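Long-range contacts in RNA-dependent RNA polymerase (Farallon virus, PDB 6DX5), which is represented here by its viral OTU-domain cysteine protease, probably a deubiquitinase, while the full-length protein is probably an RNA-directed RNA polymerase: residues Cys37-Phe46 with Phe166-Ala177; Leu136-Asn144 with Asp153-Ser161. One frame throughout, in Å; residues are numbered along the deposited sequence.

Interaction 1 of 2, residues Cys37-Phe46 with Phe166-Ala177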
loop_
_atom_site.group_PDB
_atom_site.type_symbol
_atom_site.label_atom_id
_atom_site.label_comp_id
_atom_site.label_asym_id
_atom_site.label_seq_id
_atom_site.Cartn_x
_atom_site.Cartn_y
_atom_site.Cartn_z
ATOM N N CYS A 37 -8.944 6.377 15.692
ATOM C CA CYS A 37 -9.790 7.163 14.792
ATOM C C CYS A 37 -10.314 6.342 13.602
ATOM O O CYS A 37 -11.460 6.577 13.163
ATOM C CB CYS A 37 -9.060 8.430 14.304
ATOM S SG CYS A 37 -7.405 8.129 13.456
ATOM N N PHE A 38 -9.529 5.387 13.055
ATOM C CA PHE A 38 -10.099 4.533 12.006
ATOM C C PHE A 38 -11.293 3.757 12.540
ATOM O O PHE A 38 -12.368 3.735 11.920
ATOM C CB PHE A 38 -9.089 3.531 11.423
ATOM C CG PHE A 38 -9.754 2.569 10.453
ATOM C CD1 PHE A 38 -10.124 1.277 10.840
ATOM C CD2 PHE A 38 -10.134 2.992 9.187
ATOM C CE1 PHE A 38 -10.812 0.437 9.964
ATOM C CE2 PHE A 38 -10.813 2.138 8.302
ATOM C CZ PHE A 38 -11.162 0.886 8.710
ATOM N N PHE A 39 -11.132 3.104 13.694
ATOM C CA PHE A 39 -12.267 2.367 14.255
ATOM C C PHE A 39 -13.435 3.304 14.522
ATOM O O PHE A 39 -14.596 2.933 14.293
ATOM C CB PHE A 39 -11.841 1.621 15.538
ATOM C CG PHE A 39 -10.712 0.639 15.318
ATOM C CD1 PHE A 39 -10.795 -0.318 14.298
ATOM C CD2 PHE A 39 -9.552 0.696 16.096
ATOM C CE1 PHE A 39 -9.745 -1.245 14.069
ATOM C CE2 PHE A 39 -8.491 -0.210 15.884
ATOM C CZ PHE A 39 -8.596 -1.197 14.853
ATOM N N ARG A 40 -13.145 4.539 14.999
ATOM C CA ARG A 40 -14.209 5.512 15.305
ATOM C C ARG A 40 -14.923 5.983 14.044
ATOM O O ARG A 40 -16.162 6.154 14.030
ATOM C CB ARG A 40 -13.635 6.735 16.022
ATOM C CG ARG A 40 -13.161 6.437 17.442
ATOM C CD ARG A 40 -12.458 7.678 18.071
ATOM N NE ARG A 40 -12.229 7.410 19.481
ATOM C CZ ARG A 40 -13.153 7.636 20.404
ATOM N NH1 ARG A 40 -14.323 8.197 20.046
ATOM N NH2 ARG A 40 -12.918 7.324 21.666
ATOM N N ALA A 41 -14.154 6.240 12.985
ATOM C CA ALA A 41 -14.763 6.617 11.711
ATOM C C ALA A 41 -15.673 5.501 11.211
ATOM O O ALA A 41 -16.848 5.728 10.892
ATOM C CB ALA A 41 -13.660 6.942 10.684
ATOM N N PHE A 42 -15.189 4.266 11.227
ATOM C CA PHE A 42 -16.057 3.207 10.723
ATOM C C PHE A 42 -17.238 3.014 11.671
ATOM O O PHE A 42 -18.387 2.918 11.228
ATOM C CB PHE A 42 -15.258 1.892 10.492
ATOM C CG PHE A 42 -16.078 0.819 9.855
ATOM C CD1 PHE A 42 -16.317 0.825 8.489
ATOM C CD2 PHE A 42 -16.673 -0.159 10.629
ATOM C CE1 PHE A 42 -17.113 -0.164 7.898
ATOM C CE2 PHE A 42 -17.489 -1.155 10.059
ATOM C CZ PHE A 42 -17.701 -1.157 8.683
ATOM N N ALA A 43 -17.005 3.041 12.983
ATOM C CA ALA A 43 -18.142 2.874 13.880
ATOM C C ALA A 43 -19.188 3.986 13.662
ATOM O O ALA A 43 -20.406 3.752 13.742
ATOM C CB ALA A 43 -17.644 2.837 15.334
ATOM N N TYR A 44 -18.746 5.201 13.364
ATOM C CA TYR A 44 -19.721 6.259 13.138
ATOM C C TYR A 44 -20.612 5.940 11.942
ATOM O O TYR A 44 -21.840 6.098 12.017
ATOM C CB TYR A 44 -19.033 7.606 12.948
ATOM C CG TYR A 44 -20.074 8.660 12.681
ATOM C CD1 TYR A 44 -20.744 9.294 13.728
ATOM C CD2 TYR A 44 -20.400 9.014 11.386
ATOM C CE1 TYR A 44 -21.725 10.271 13.484
ATOM C CE2 TYR A 44 -21.370 10.003 11.128
ATOM C CZ TYR A 44 -22.022 10.617 12.175
ATOM O OH TYR A 44 -22.956 11.602 11.888
ATOM N N LEU A 45 -20.021 5.472 10.823
ATOM C CA LEU A 45 -20.841 5.181 9.645
ATOM C C LEU A 45 -21.675 3.934 9.852
ATOM O O LEU A 45 -22.838 3.885 9.448
ATOM C CB LEU A 45 -19.980 4.973 8.404
ATOM C CG LEU A 45 -19.175 6.205 8.026
ATOM C CD1 LEU A 45 -18.251 5.940 6.834
ATOM C CD2 LEU A 45 -20.177 7.317 7.730
ATOM N N PHE A 46 -21.088 2.910 10.473
ATOM C CA PHE A 46 -21.719 1.615 10.467
ATOM C C PHE A 46 -22.747 1.499 11.589
ATOM O O PHE A 46 -23.819 0.917 11.380
ATOM C CB PHE A 46 -20.646 0.522 10.605
ATOM C CG PHE A 46 -21.163 -0.892 10.282
ATOM C CD1 PHE A 46 -21.499 -1.245 8.975
ATOM C CD2 PHE A 46 -21.315 -1.832 11.283
ATOM C CE1 PHE A 46 -21.997 -2.523 8.674
ATOM C CE2 PHE A 46 -21.777 -3.129 10.991
ATOM C CZ PHE A 46 -22.129 -3.478 9.682
ATOM N N PHE A 166 -18.982 2.321 2.605
ATOM C CA PHE A 166 -18.668 3.168 3.749
ATOM C C PHE A 166 -17.411 3.921 3.378
ATOM O O PHE A 166 -16.391 3.303 3.074
ATOM C CB PHE A 166 -18.500 2.312 5.002
ATOM C CG PHE A 166 -19.761 1.574 5.365
ATOM C CD1 PHE A 166 -20.761 2.218 6.075
ATOM C CD2 PHE A 166 -20.004 0.307 4.860
ATOM C CE1 PHE A 166 -21.965 1.593 6.365
ATOM C CE2 PHE A 166 -21.182 -0.356 5.149
ATOM C CZ PHE A 166 -22.176 0.271 5.906
ATOM N N ASN A 167 -17.494 5.244 3.345
ATOM C CA ASN A 167 -16.429 6.075 2.786
ATOM C C ASN A 167 -15.696 6.735 3.947
ATOM O O ASN A 167 -16.326 7.373 4.819
ATOM C CB ASN A 167 -16.995 7.155 1.841
ATOM C CG ASN A 167 -17.453 6.593 0.517
ATOM O OD1 ASN A 167 -16.647 6.392 -0.406
ATOM N ND2 ASN A 167 -18.748 6.289 0.424
ATOM N N ILE A 168 -14.374 6.628 3.946
ATOM C CA ILE A 168 -13.575 7.184 5.028
ATOM C C ILE A 168 -12.501 8.036 4.393
ATOM O O ILE A 168 -11.986 7.680 3.332
ATOM C CB ILE A 168 -13.013 6.034 5.877
ATOM C CG1 ILE A 168 -14.206 5.307 6.540
ATOM C CG2 ILE A 168 -11.946 6.510 6.865
ATOM C CD1 ILE A 168 -13.830 4.358 7.568
ATOM N N VAL A 169 -12.220 9.210 4.979
ATOM C CA VAL A 169 -11.169 10.071 4.453
ATOM C C VAL A 169 -9.971 9.930 5.372
ATOM O O VAL A 169 -10.121 9.786 6.587
ATOM C CB VAL A 169 -11.627 11.539 4.354
ATOM C CG1 VAL A 169 -12.041 12.080 5.734
ATOM C CG2 VAL A 169 -10.536 12.430 3.786
ATOM N N ARG A 170 -8.778 9.984 4.800
ATOM C CA ARG A 170 -7.550 9.835 5.560
ATOM C C ARG A 170 -6.645 10.997 5.213
ATOM O O ARG A 170 -6.287 11.178 4.035
ATOM C CB ARG A 170 -6.831 8.528 5.224
ATOM C CG ARG A 170 -5.545 8.369 6.045
ATOM C CD ARG A 170 -4.693 7.215 5.580
ATOM N NE ARG A 170 -3.761 6.862 6.649
ATOM C CZ ARG A 170 -3.031 5.743 6.695
ATOM N NH1 ARG A 170 -3.099 4.849 5.694
ATOM N NH2 ARG A 170 -2.242 5.527 7.741
ATOM N N CYS A 171 -6.230 11.758 6.231
ATOM C CA CYS A 171 -5.322 12.891 6.028
ATOM C C CYS A 171 -4.098 12.650 6.901
ATOM O O CYS A 171 -4.189 12.752 8.130
ATOM C CB CYS A 171 -6.011 14.217 6.367
ATOM S SG CYS A 171 -4.967 15.670 5.802
ATOM N N GLY A 172 -2.981 12.258 6.284
ATOM C CA GLY A 172 -1.843 11.715 7.023
ATOM C C GLY A 172 -2.195 10.506 7.899
ATOM O O GLY A 172 -2.622 9.426 7.437
ATOM N N ALA A 173 -1.963 10.653 9.194
ATOM C CA ALA A 173 -2.279 9.570 10.113
ATOM C C ALA A 173 -3.745 9.564 10.527
ATOM O O ALA A 173 -4.191 8.585 11.119
ATOM C CB ALA A 173 -1.416 9.662 11.374
ATOM N N HIS A 174 -4.524 10.603 10.203
ATOM C CA HIS A 174 -5.837 10.740 10.804
ATOM C C HIS A 174 -6.961 10.303 9.859
ATOM O O HIS A 174 -6.990 10.691 8.698
ATOM C CB HIS A 174 -6.079 12.199 11.275
ATOM C CG HIS A 174 -7.366 12.342 12.011
ATOM N ND1 HIS A 174 -7.583 11.748 13.231
ATOM C CD2 HIS A 174 -8.567 12.847 11.630
ATOM C CE1 HIS A 174 -8.840 11.956 13.613
ATOM N NE2 HIS A 174 -9.462 12.618 12.656
ATOM N N PHE A 175 -7.946 9.577 10.397
ATOM C CA PHE A 175 -9.118 9.143 9.640
ATOM C C PHE A 175 -10.363 9.852 10.161
ATOM O O PHE A 175 -10.543 9.964 11.375
ATOM C CB PHE A 175 -9.353 7.618 9.755
ATOM C CG PHE A 175 -8.226 6.755 9.207
ATOM C CD1 PHE A 175 -8.312 6.221 7.911
ATOM C CD2 PHE A 175 -7.148 6.373 10.012
ATOM C CE1 PHE A 175 -7.320 5.359 7.392
ATOM C CE2 PHE A 175 -6.111 5.522 9.506
ATOM C CZ PHE A 175 -6.205 5.008 8.185
ATOM N N ASP A 176 -11.243 10.316 9.249
ATOM C CA ASP A 176 -12.595 10.789 9.596
ATOM C C ASP A 176 -13.630 10.055 8.725
ATOM O O ASP A 176 -13.277 9.388 7.735
ATOM C CB ASP A 176 -12.733 12.318 9.393
ATOM C CG ASP A 176 -11.996 13.142 10.455
ATOM O OD1 ASP A 176 -11.405 14.204 10.071
ATOM O OD2 ASP A 176 -12.059 12.784 11.698
ATOM N N ALA A 177 -14.926 10.221 9.057
ATOM C CA ALA A 177 -16.002 9.593 8.286
ATOM C C ALA A 177 -16.469 10.523 7.178
ATOM O O ALA A 177 -16.343 11.745 7.301
ATOM C CB ALA A 177 -17.171 9.238 9.203
#

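Interaction 2 of 2, residues Leu136-Asn144 with Asp153-Ser161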
loop_
_atom_site.group_PDB
_atom_site.type_symbol
_atom_site.label_atom_id
_atom_site.label_comp_id
_atom_site.label_asym_id
_atom_site.label_seq_id
_atom_site.Cartn_x
_atom_site.Cartn_y
_atom_site.Cartn_z
ATOM N N LEU A 136 -17.645 -8.202 7.690
ATOM C CA LEU A 136 -19.036 -7.735 7.686
ATOM C C LEU A 136 -19.663 -7.799 6.305
ATOM O O LEU A 136 -20.823 -7.436 6.170
ATOM C CB LEU A 136 -19.141 -6.300 8.215
ATOM C CG LEU A 136 -18.535 -6.135 9.596
ATOM C CD1 LEU A 136 -18.276 -4.662 9.927
ATOM C CD2 LEU A 136 -19.489 -6.783 10.615
ATOM N N ASN A 137 -18.926 -8.249 5.279
ATOM C CA ASN A 137 -19.422 -8.283 3.891
ATOM C C ASN A 137 -19.845 -6.894 3.390
ATOM O O ASN A 137 -20.935 -6.724 2.854
ATOM C CB ASN A 137 -20.586 -9.279 3.748
ATOM C CG ASN A 137 -20.935 -9.528 2.308
ATOM O OD1 ASN A 137 -20.080 -9.365 1.411
ATOM N ND2 ASN A 137 -22.175 -9.931 2.056
ATOM N N VAL A 138 -18.995 -5.886 3.603
ATOM C CA VAL A 138 -19.282 -4.525 3.163
ATOM C C VAL A 138 -18.092 -4.032 2.371
ATOM O O VAL A 138 -17.034 -4.669 2.338
ATOM C CB VAL A 138 -19.569 -3.533 4.308
ATOM C CG1 VAL A 138 -20.788 -3.934 5.055
ATOM C CG2 VAL A 138 -18.339 -3.366 5.259
ATOM N N THR A 139 -18.289 -2.879 1.728
ATOM C CA THR A 139 -17.243 -2.180 1.015
ATOM C C THR A 139 -16.803 -0.954 1.807
ATOM O O THR A 139 -17.640 -0.130 2.231
ATOM C CB THR A 139 -17.743 -1.805 -0.370
ATOM O OG1 THR A 139 -18.051 -3.025 -1.047
ATOM C CG2 THR A 139 -16.666 -1.061 -1.165
ATOM N N ILE A 140 -15.497 -0.817 1.994
ATOM C CA ILE A 140 -14.937 0.355 2.661
ATOM C C ILE A 140 -14.044 1.060 1.655
ATOM O O ILE A 140 -13.190 0.413 1.023
ATOM C CB ILE A 140 -14.158 -0.025 3.936
ATOM C CG1 ILE A 140 -15.082 -0.707 4.881
ATOM C CG2 ILE A 140 -13.581 1.246 4.664
ATOM C CD1 ILE A 140 -14.353 -1.401 6.081
ATOM N N VAL A 141 -14.247 2.374 1.499
ATOM C CA VAL A 141 -13.448 3.189 0.599
ATOM C C VAL A 141 -12.593 4.121 1.437
ATOM O O VAL A 141 -13.111 4.789 2.327
ATOM C CB VAL A 141 -14.340 3.989 -0.358
ATOM C CG1 VAL A 141 -13.508 4.736 -1.305
ATOM C CG2 VAL A 141 -15.310 3.031 -1.085
ATOM N N ILE A 142 -11.285 4.163 1.164
ATOM C CA ILE A 142 -10.354 5.033 1.878
ATOM C C ILE A 142 -9.901 6.104 0.897
ATOM O O ILE A 142 -9.246 5.800 -0.104
ATOM C CB ILE A 142 -9.133 4.287 2.424
ATOM C CG1 ILE A 142 -9.520 3.015 3.197
ATOM C CG2 ILE A 142 -8.303 5.254 3.296
ATOM C CD1 ILE A 142 -10.063 3.291 4.519
ATOM N N TRP A 143 -10.236 7.354 1.166
ATOM C CA TRP A 143 -9.835 8.459 0.303
ATOM C C TRP A 143 -8.650 9.157 0.970
ATOM O O TRP A 143 -8.791 9.722 2.058
ATOM C CB TRP A 143 -10.985 9.462 0.096
ATOM C CG TRP A 143 -12.252 8.918 -0.471
ATOM C CD1 TRP A 143 -13.244 8.274 0.213
ATOM C CD2 TRP A 143 -12.639 8.915 -1.854
ATOM N NE1 TRP A 143 -14.243 7.896 -0.653
ATOM C CE2 TRP A 143 -13.891 8.272 -1.927
ATOM C CE3 TRP A 143 -12.054 9.408 -3.031
ATOM C CZ2 TRP A 143 -14.580 8.083 -3.145
ATOM C CZ3 TRP A 143 -12.750 9.243 -4.249
ATOM C CH2 TRP A 143 -13.979 8.554 -4.292
ATOM N N ASN A 144 -7.495 9.112 0.334
ATOM C CA ASN A 144 -6.330 9.789 0.868
ATOM C C ASN A 144 -6.313 11.201 0.301
ATOM O O ASN A 144 -6.242 11.384 -0.924
ATOM C CB ASN A 144 -5.050 9.031 0.490
ATOM C CG ASN A 144 -5.087 7.578 0.931
ATOM O OD1 ASN A 144 -5.242 6.663 0.103
ATOM N ND2 ASN A 144 -5.036 7.362 2.223
ATOM N N ASP A 153 -5.159 9.726 -3.850
ATOM C CA ASP A 153 -5.578 8.473 -4.471
ATOM C C ASP A 153 -6.577 7.824 -3.528
ATOM O O ASP A 153 -6.877 8.355 -2.452
ATOM C CB ASP A 153 -4.391 7.551 -4.793
ATOM C CG ASP A 153 -3.434 7.401 -3.622
ATOM O OD1 ASP A 153 -2.231 7.769 -3.753
ATOM O OD2 ASP A 153 -3.907 6.930 -2.558
ATOM N N VAL A 154 -7.135 6.690 -3.957
ATOM C CA VAL A 154 -8.231 6.084 -3.216
ATOM C C VAL A 154 -8.174 4.576 -3.416
ATOM O O VAL A 154 -7.858 4.111 -4.508
ATOM C CB VAL A 154 -9.583 6.688 -3.653
ATOM C CG1 VAL A 154 -9.735 6.589 -5.120
ATOM C CG2 VAL A 154 -10.737 6.019 -2.942
ATOM N N GLN A 155 -8.401 3.821 -2.325
ATOM C CA GLN A 155 -8.517 2.374 -2.306
ATOM C C GLN A 155 -9.905 1.996 -1.812
ATOM O O GLN A 155 -10.557 2.740 -1.050
ATOM C CB GLN A 155 -7.503 1.706 -1.385
ATOM C CG GLN A 155 -6.093 2.061 -1.611
ATOM C CD GLN A 155 -5.588 3.081 -0.586
ATOM O OE1 GLN A 155 -5.535 2.816 0.656
ATOM N NE2 GLN A 155 -5.225 4.266 -1.097
ATOM N N LYS A 156 -10.316 0.798 -2.206
ATOM C CA LYS A 156 -11.648 0.267 -1.920
ATOM C C LYS A 156 -11.487 -1.219 -1.581
ATOM O O LYS A 156 -10.944 -1.979 -2.376
ATOM C CB LYS A 156 -12.537 0.480 -3.145
ATOM C CG LYS A 156 -13.957 -0.082 -3.175
ATOM C CD LYS A 156 -14.627 0.552 -4.402
ATOM C CE LYS A 156 -15.075 -0.423 -5.497
ATOM N NZ LYS A 156 -15.632 -1.693 -5.006
ATOM N N PHE A 157 -11.880 -1.616 -0.379
ATOM C CA PHE A 157 -11.962 -3.013 -0.004
ATOM C C PHE A 157 -13.398 -3.435 -0.231
ATOM O O PHE A 157 -14.300 -2.868 0.388
ATOM C CB PHE A 157 -11.576 -3.214 1.453
ATOM C CG PHE A 157 -10.161 -2.836 1.755
ATOM C CD1 PHE A 157 -9.167 -3.802 1.707
ATOM C CD2 PHE A 157 -9.818 -1.550 2.132
ATOM C CE1 PHE A 157 -7.852 -3.496 2.003
ATOM C CE2 PHE A 157 -8.480 -1.240 2.426
ATOM C CZ PHE A 157 -7.521 -2.232 2.371
ATOM N N GLY A 158 -13.610 -4.389 -1.130
ATOM C CA GLY A 158 -14.954 -4.793 -1.488
ATOM C C GLY A 158 -15.312 -4.353 -2.895
ATOM O O GLY A 158 -14.629 -3.538 -3.519
ATOM N N THR A 159 -16.427 -4.910 -3.391
ATOM C CA THR A 159 -16.857 -4.730 -4.779
ATOM C C THR A 159 -18.007 -3.748 -4.989
ATOM O O THR A 159 -18.398 -3.544 -6.140
ATOM C CB THR A 159 -17.308 -6.064 -5.368
ATOM O OG1 THR A 159 -18.352 -6.590 -4.544
ATOM C CG2 THR A 159 -16.137 -7.027 -5.434
ATOM N N ASP A 160 -18.610 -3.190 -3.937
ATOM C CA ASP A 160 -19.712 -2.253 -4.153
ATOM C C ASP A 160 -19.203 -0.917 -4.690
ATOM O O ASP A 160 -18.014 -0.587 -4.606
ATOM C CB ASP A 160 -20.486 -1.992 -2.859
ATOM C CG ASP A 160 -21.327 -3.177 -2.424
ATOM O OD1 ASP A 160 -22.114 -3.694 -3.262
ATOM O OD2 ASP A 160 -21.198 -3.580 -1.232
ATOM N N SER A 161 -20.135 -0.132 -5.218
ATOM C CA SER A 161 -19.822 1.189 -5.711
ATOM C C SER A 161 -19.747 2.167 -4.548
ATOM O O SER A 161 -20.229 1.893 -3.431
ATOM C CB SER A 161 -20.884 1.666 -6.692
ATOM O OG SER A 161 -22.122 1.574 -6.037
HETATM O O HOH W 1 -21.069 -1.883 1.355
HETATM O O HOH W 2 -4.424 4.759 2.962
#

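Interaction 1 of 2, residues Cys37-Phe46 with Phe166-Ala177
Phe166 and Leu45 bury the most surface in this contact, and Cys37 follows. Leu45 CB lies at the edge of the Phe166 ring, 3.7 Å from Phe166 CD1. Leu45 CG sits beside the leucine's own backbone N (chi1 -62°), and Leu45 CD1 reaches Asn167 O at 3.1 Å. Leu45 CG packs on Ala177 CB at 3.8 Å. Phe42 and Phe46 both turn an edge to the face of Phe166. The Phe42 and Phe166 centroids are 5.6 Å apart; the Phe46 pair is offset, with its planes at 70°. The side chain of Phe166 also lines a pocket that holds a dithiothreitol molecule.

At the start of the helix, Cys37 SG accepts a hydrogen bond from Phe175 N, 3.4 Å long and nearly straight (164°). The same sulfur lies in the plane of the Phe175 ring, at its edge, while Phe38 CB covers one face. Cys37 SG is 3.6 Å from His174 ND1. His174 NE2 donates to Asp176 OD2 at 2.8 Å, from above the carboxylate plane. A helix-start cysteine facing a strand histidine is consistent with the active site of OTU cysteine proteases. Apolar packing thus seats the helix on the hairpin, with the sulfur beside the imidazole.

Interaction 2 of 2, residues Leu136-Asn144 with Asp153-Ser161
Val154 and Trp143 lie side by side and point the same way. Val154 CG2 sits over one face of the indole, 3.8 Å from the centroid of the six-membered ring. Val141 CG1 covers the same face, toward the rim. The two methyls are tightly packed, with Val141 CG1 3.5 Å from Val154 CG2. Trp143 NE1 is hydrogen-bonded to Asn167 OD1 on the neighbouring strand.

Farther along this face, Lys156 CG rests on Thr139 CG2 at 3.5 Å. The lysine chain then bends at chi3 and chi4 (118° and 38°), which brings NZ to Gly158 O and Asp160 O within its own segment. Trp6 makes a cation-pi contact with it. The two strands form an antiparallel beta hairpin within the central sheet of the OTU domain. Ile140 with Phe157, Ile142 with Gln155 and Asn144 with Asp153 are its hydrogen-bonded pairs. Their side chains take the other face, where helix 126-136 covers Ile140 and Phe157.

There Asn144 and Gln155 cross at about a right angle, with their amide planes nearly parallel. Gln155 NE2 donates to Asn144 OD1 at 2.7 Å. A water links Asn144 ND2 to Gln155 OE1, so both ends of the amide pair are tied. Asp153 OD1 instead makes a salt bridge to Arg170 of the second subunit.

Beyond the strands, Thr139 OG1 accepts from Asp160 N at 2.9 Å. It donates to Asp160 OD2 at 3.2 Å, meeting that oxygen from above the carboxylate plane. A second water joins Asp160 OD2 to Thr139 N.

How the interactions relate
The centres of the two contacts are about 12 Å apart, and both involve the mixed sheet of the OTU domain. Along the chain, helix 37-46 comes first, then both segments of interaction 2, then 166-177. Strands 140-145 and 166-171 are parallel neighbours in the sheet and join the contacts through backbone bonds, such as Ile168 N to Val141 O at 2.8 Å. Phe38 and Phe42 of the helix also reach Ile142 and Ile140, so the helix packs on strands of both contacts. Interaction 2 therefore extends the sheet on which interaction 1 seats the helix carrying Cys37. Arg170 of interaction 1 packs on Asn144 of interaction 2.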